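Local coordinates for protein SxtG (Microseira wollei, PDB 6U1R) that probably transfers an amidino group in saxitoxin biosynthesis, as a member of the amidinotransferase family related to glycine amidinotransferases, at residues P271-K276 against L326-V331; H306-Q311 against S358-L363. All blocks are in the same frame, centred on the assembly; numbering follows the deposited sequence.

In the fold
Two contacts, with centres 26 Å apart and nearest atoms about 12 Å apart, join parts of the chain some 50 residues apart in sequence without touching each other. Their segments alternate in sequence: 271-276, 306-311, 326-331, then 358-363. Interaction 1 sets the turn between strands 269-273 and 276-279 of one three-stranded mixed sheet against the turn between strands 324-325 and 330-334 of another. Interaction 2 joins the loops that follow the end strands of those same sheets, 297-300 and 350-354. Both contacts therefore bridge the same two sheet units, interaction 1 away from the annotated sites and interaction 2 close to the predicted active-site cysteine, Cys368.

Interaction 1: P271-K276 against L326-V331; sequences PLAPGK and LDEERV
Glu328 extends from one strand turn to the other and lays its carboxylate end against the Pro274 ring. Its CG stands anti to its own carbonyl carbon (chi1 -63°) and the chain then runs extended, which brings CD to 3.6 Å from Pro274 CD. OE2 lies 3.7 Å from Pro274 CG, and the two side chains cross at about a right angle. Closer to the backbone, Ala273 CB points at the other turn and meets Glu328 O at 3.8 Å and Glu328 CB at 4.1 Å.

Each partner is shaped by its own turn. Ala273 to Lys276 form a type II beta turn, with Leu272 and Ala273 facing Lys276 in a classic bulge. In the other turn, Asp327 OD1 accepts from Glu329 N (2.8 Å) and Arg330 N (2.8 Å), an Asx turn and Asx motif. Arg330 grips Asp327 side-on in a salt bridge, NE and NH2 each 3.0 Å from OD2 and both reaching it from the same face, above the carboxylate plane. Arg330 NH1 also pairs with Glu103.

No hydrogen bond links the segments: the two turns meet through van der Waals contact, and within this pair of segments the Glu328 carboxylate meets only proline carbons.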
# COMPACT_ATOMS: atom_id res chain seq x y z
N PRO A 271 -23.75 10.69 -7.88
CA PRO A 271 -23.65 11.88 -8.74
C PRO A 271 -23.80 11.49 -10.20
O PRO A 271 -23.14 10.56 -10.68
CB PRO A 271 -22.23 12.42 -8.44
CG PRO A 271 -21.85 11.77 -7.13
CD PRO A 271 -22.52 10.45 -7.12
N LEU A 272 -24.66 12.20 -10.92
CA LEU A 272 -24.87 11.92 -12.34
C LEU A 272 -24.31 12.98 -13.27
O LEU A 272 -23.91 12.65 -14.38
CB LEU A 272 -26.37 11.76 -12.65
CG LEU A 272 -27.10 10.67 -11.86
CD1 LEU A 272 -28.54 10.56 -12.33
CD2 LEU A 272 -26.40 9.33 -11.98
N ALA A 273 -24.26 14.23 -12.83
CA ALA A 273 -23.82 15.37 -13.62
C ALA A 273 -23.69 16.56 -12.68
O ALA A 273 -24.22 16.55 -11.58
CB ALA A 273 -24.83 15.70 -14.74
N PRO A 274 -22.96 17.61 -13.10
CA PRO A 274 -22.91 18.82 -12.27
C PRO A 274 -24.31 19.28 -11.89
O PRO A 274 -25.18 19.45 -12.75
CB PRO A 274 -22.18 19.83 -13.17
CG PRO A 274 -21.32 18.97 -14.03
CD PRO A 274 -22.17 17.75 -14.33
N GLY A 275 -24.55 19.43 -10.59
CA GLY A 275 -25.82 19.85 -10.04
C GLY A 275 -26.89 18.77 -9.93
O GLY A 275 -28.03 19.11 -9.59
N LYS A 276 -26.58 17.50 -10.22
CA LYS A 276 -27.57 16.42 -10.25
C LYS A 276 -27.05 15.20 -9.51
O LYS A 276 -26.07 14.59 -9.94
CB LYS A 276 -27.90 16.03 -11.70
CG LYS A 276 -28.31 17.18 -12.62
CD LYS A 276 -29.60 17.82 -12.17
CE LYS A 276 -29.92 19.08 -13.00
NZ LYS A 276 -30.13 18.73 -14.41
N LEU A 326 -21.68 7.83 -19.29
CA LEU A 326 -20.71 7.98 -20.37
C LEU A 326 -20.34 9.43 -20.64
O LEU A 326 -19.28 9.70 -21.22
CB LEU A 326 -21.26 7.35 -21.65
CG LEU A 326 -21.81 5.93 -21.52
CD1 LEU A 326 -22.22 5.36 -22.87
CD2 LEU A 326 -20.81 5.01 -20.81
N ASP A 327 -21.22 10.35 -20.26
CA ASP A 327 -20.97 11.79 -20.20
C ASP A 327 -22.08 12.34 -19.32
O ASP A 327 -22.72 11.58 -18.59
CB ASP A 327 -20.89 12.42 -21.60
CG ASP A 327 -22.11 12.16 -22.45
OD1 ASP A 327 -23.23 12.01 -21.91
OD2 ASP A 327 -21.94 12.10 -23.69
N GLU A 328 -22.33 13.65 -19.38
CA GLU A 328 -23.34 14.24 -18.51
C GLU A 328 -24.77 13.83 -18.88
O GLU A 328 -25.70 14.09 -18.10
CB GLU A 328 -23.22 15.76 -18.53
CG GLU A 328 -21.90 16.24 -17.99
CD GLU A 328 -21.78 17.74 -17.89
OE1 GLU A 328 -22.81 18.44 -18.07
OE2 GLU A 328 -20.66 18.23 -17.62
N GLU A 329 -24.97 13.19 -20.02
CA GLU A 329 -26.30 12.87 -20.53
C GLU A 329 -26.54 11.37 -20.68
O GLU A 329 -27.59 10.88 -20.25
CB GLU A 329 -26.49 13.59 -21.88
CG GLU A 329 -27.78 13.26 -22.60
CD GLU A 329 -27.91 14.00 -23.94
OE1 GLU A 329 -26.89 14.48 -24.47
OE2 GLU A 329 -29.05 14.09 -24.47
N ARG A 330 -25.62 10.64 -21.30
CA ARG A 330 -25.81 9.23 -21.60
C ARG A 330 -25.51 8.39 -20.36
O ARG A 330 -24.44 8.52 -19.76
CB ARG A 330 -24.91 8.80 -22.75
CG ARG A 330 -25.29 9.38 -24.14
CD ARG A 330 -24.26 8.97 -25.20
NE ARG A 330 -22.95 9.58 -24.93
CZ ARG A 330 -21.78 9.14 -25.40
NH1 ARG A 330 -21.71 8.05 -26.15
NH2 ARG A 330 -20.65 9.78 -25.09
N VAL A 331 -26.44 7.51 -20.01
CA VAL A 331 -26.36 6.71 -18.78
C VAL A 331 -26.78 5.28 -19.09
O VAL A 331 -27.85 5.05 -19.66
CB VAL A 331 -27.23 7.32 -17.66
CG1 VAL A 331 -28.66 7.58 -18.11
CG2 VAL A 331 -27.20 6.44 -16.41

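Interaction 2: H306-Q311 against S358-L363; sequences HIPQNQ and SYYPFL
Pro308 and Tyr360 make the apolar half of this contact. The proline ring comes to the edge of the tyrosine ring, near its plane: Pro308 CG is 3.7 Å from Tyr360 CE2 and Pro308 CB 3.8 Å from Tyr360 CD2, so the two proline carbons lie along the CD2-CE2 edge. A chi1 of -66° swings the Tyr360 ring out toward Pro308, and chi2 near 0° (-3°) sets which edge it presents.

A polar group against an apolar one forms the other half. The Asn310 amide slides past Pro361 in the opposite direction, with ND2 3.6 Å and CG 3.7 Å from Pro361 CG. A chi1 of 63°, with CG between the backbone N and the carbonyl carbon, brings the amide against that proline carbon.

Backbone bonds shape the second loop from within: Phe362 N donates to Tyr359 O at 2.9 Å and Leu363 N to Tyr360 O at 2.9 Å. Outside the pair, Met85 of helix 83-102 also packs on Pro361, whose carbonyl oxygen accepts from Tyr81 OH.

The Tyr360 side chain lies about 8 Å from that of Cys368, the predicted amidino-cysteine residue. The loops meet through van der Waals contact, apolar at Pro308-Tyr360 and amide against proline carbons at Asn310-Pro361, where the bonds from Leu312 N and Arg313 N to Asn310 OD1 hold the amide in place.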
# COMPACT_ATOMS: atom_id res chain seq x y z
N HIS A 306 -39.69 -4.45 -8.02
CA HIS A 306 -39.03 -5.54 -8.71
C HIS A 306 -37.88 -6.04 -7.86
O HIS A 306 -37.01 -5.24 -7.48
CB HIS A 306 -38.51 -5.10 -10.08
CG HIS A 306 -37.64 -6.12 -10.76
ND1 HIS A 306 -38.11 -7.37 -11.13
CD2 HIS A 306 -36.33 -6.09 -11.10
CE1 HIS A 306 -37.12 -8.05 -11.70
NE2 HIS A 306 -36.03 -7.30 -11.68
N ILE A 307 -37.88 -7.33 -7.54
CA ILE A 307 -36.79 -7.99 -6.82
C ILE A 307 -36.09 -8.91 -7.82
O ILE A 307 -36.71 -9.87 -8.31
CB ILE A 307 -37.30 -8.79 -5.61
CG1 ILE A 307 -38.18 -7.93 -4.70
CG2 ILE A 307 -36.10 -9.35 -4.83
CD1 ILE A 307 -37.46 -6.76 -4.05
N PRO A 308 -34.83 -8.68 -8.17
CA PRO A 308 -34.13 -9.62 -9.04
C PRO A 308 -34.01 -10.97 -8.34
O PRO A 308 -33.88 -11.04 -7.12
CB PRO A 308 -32.76 -8.98 -9.26
CG PRO A 308 -32.91 -7.54 -8.79
CD PRO A 308 -33.95 -7.58 -7.73
N GLN A 309 -34.06 -12.05 -9.11
CA GLN A 309 -33.89 -13.38 -8.53
C GLN A 309 -32.73 -14.11 -9.17
O GLN A 309 -32.49 -13.99 -10.38
CB GLN A 309 -35.18 -14.19 -8.67
CG GLN A 309 -35.26 -15.37 -7.69
CD GLN A 309 -35.21 -14.94 -6.23
OE1 GLN A 309 -34.16 -14.52 -5.72
NE2 GLN A 309 -36.35 -15.04 -5.55
N ASN A 310 -32.00 -14.87 -8.35
CA ASN A 310 -30.94 -15.75 -8.83
C ASN A 310 -30.80 -16.91 -7.85
O ASN A 310 -31.27 -16.85 -6.71
CB ASN A 310 -29.60 -15.01 -9.03
CG ASN A 310 -29.03 -14.45 -7.73
OD1 ASN A 310 -28.67 -15.19 -6.81
ND2 ASN A 310 -28.89 -13.13 -7.66
N GLN A 311 -30.13 -17.97 -8.31
CA GLN A 311 -30.06 -19.20 -7.51
C GLN A 311 -29.24 -19.05 -6.23
O GLN A 311 -29.27 -19.95 -5.40
CB GLN A 311 -29.53 -20.35 -8.39
CG GLN A 311 -28.03 -20.30 -8.74
CD GLN A 311 -27.70 -21.00 -10.06
OE1 GLN A 311 -27.93 -20.46 -11.15
NE2 GLN A 311 -27.14 -22.20 -9.97
N SER A 358 -27.67 -10.90 -14.52
CA SER A 358 -26.79 -12.06 -14.31
C SER A 358 -25.49 -11.68 -13.64
O SER A 358 -24.78 -12.56 -13.15
CB SER A 358 -26.47 -12.76 -15.63
OG SER A 358 -27.63 -13.37 -16.17
N TYR A 359 -25.14 -10.40 -13.63
CA TYR A 359 -23.96 -9.92 -12.94
C TYR A 359 -24.21 -9.73 -11.45
O TYR A 359 -23.26 -9.78 -10.66
CB TYR A 359 -23.50 -8.61 -13.57
CG TYR A 359 -21.99 -8.41 -13.58
CD1 TYR A 359 -21.21 -8.96 -14.60
CD2 TYR A 359 -21.35 -7.65 -12.61
CE1 TYR A 359 -19.84 -8.78 -14.64
CE2 TYR A 359 -19.97 -7.47 -12.64
CZ TYR A 359 -19.22 -8.03 -13.65
OH TYR A 359 -17.86 -7.85 -13.69
N TYR A 360 -25.46 -9.52 -11.04
CA TYR A 360 -25.74 -9.18 -9.64
C TYR A 360 -25.21 -10.20 -8.64
O TYR A 360 -24.81 -9.78 -7.54
CB TYR A 360 -27.25 -9.00 -9.44
CG TYR A 360 -27.90 -7.82 -10.16
CD1 TYR A 360 -27.16 -6.91 -10.90
CD2 TYR A 360 -29.27 -7.64 -10.07
CE1 TYR A 360 -27.79 -5.84 -11.54
CE2 TYR A 360 -29.89 -6.59 -10.70
CZ TYR A 360 -29.15 -5.70 -11.43
OH TYR A 360 -29.76 -4.65 -12.06
N PRO A 361 -25.23 -11.51 -8.90
CA PRO A 361 -24.69 -12.46 -7.90
C PRO A 361 -23.21 -12.29 -7.67
O PRO A 361 -22.68 -12.80 -6.67
CB PRO A 361 -25.00 -13.84 -8.50
CG PRO A 361 -25.95 -13.63 -9.61
CD PRO A 361 -25.80 -12.21 -10.06
N PHE A 362 -22.51 -11.60 -8.56
CA PHE A 362 -21.10 -11.26 -8.37
C PHE A 362 -20.92 -9.94 -7.64
O PHE A 362 -19.81 -9.42 -7.59
CB PHE A 362 -20.39 -11.24 -9.73
CG PHE A 362 -20.47 -12.56 -10.44
CD1 PHE A 362 -21.58 -12.86 -11.22
CD2 PHE A 362 -19.46 -13.51 -10.30
CE1 PHE A 362 -21.69 -14.09 -11.87
CE2 PHE A 362 -19.55 -14.74 -10.94
CZ PHE A 362 -20.66 -15.04 -11.71
N LEU A 363 -22.02 -9.40 -7.09
CA LEU A 363 -22.05 -8.29 -6.15
C LEU A 363 -21.82 -6.93 -6.80
O LEU A 363 -21.30 -6.01 -6.15
CB LEU A 363 -21.03 -8.51 -5.03
CG LEU A 363 -21.16 -9.85 -4.29
CD1 LEU A 363 -20.28 -9.87 -3.04
CD2 LEU A 363 -22.60 -10.16 -3.93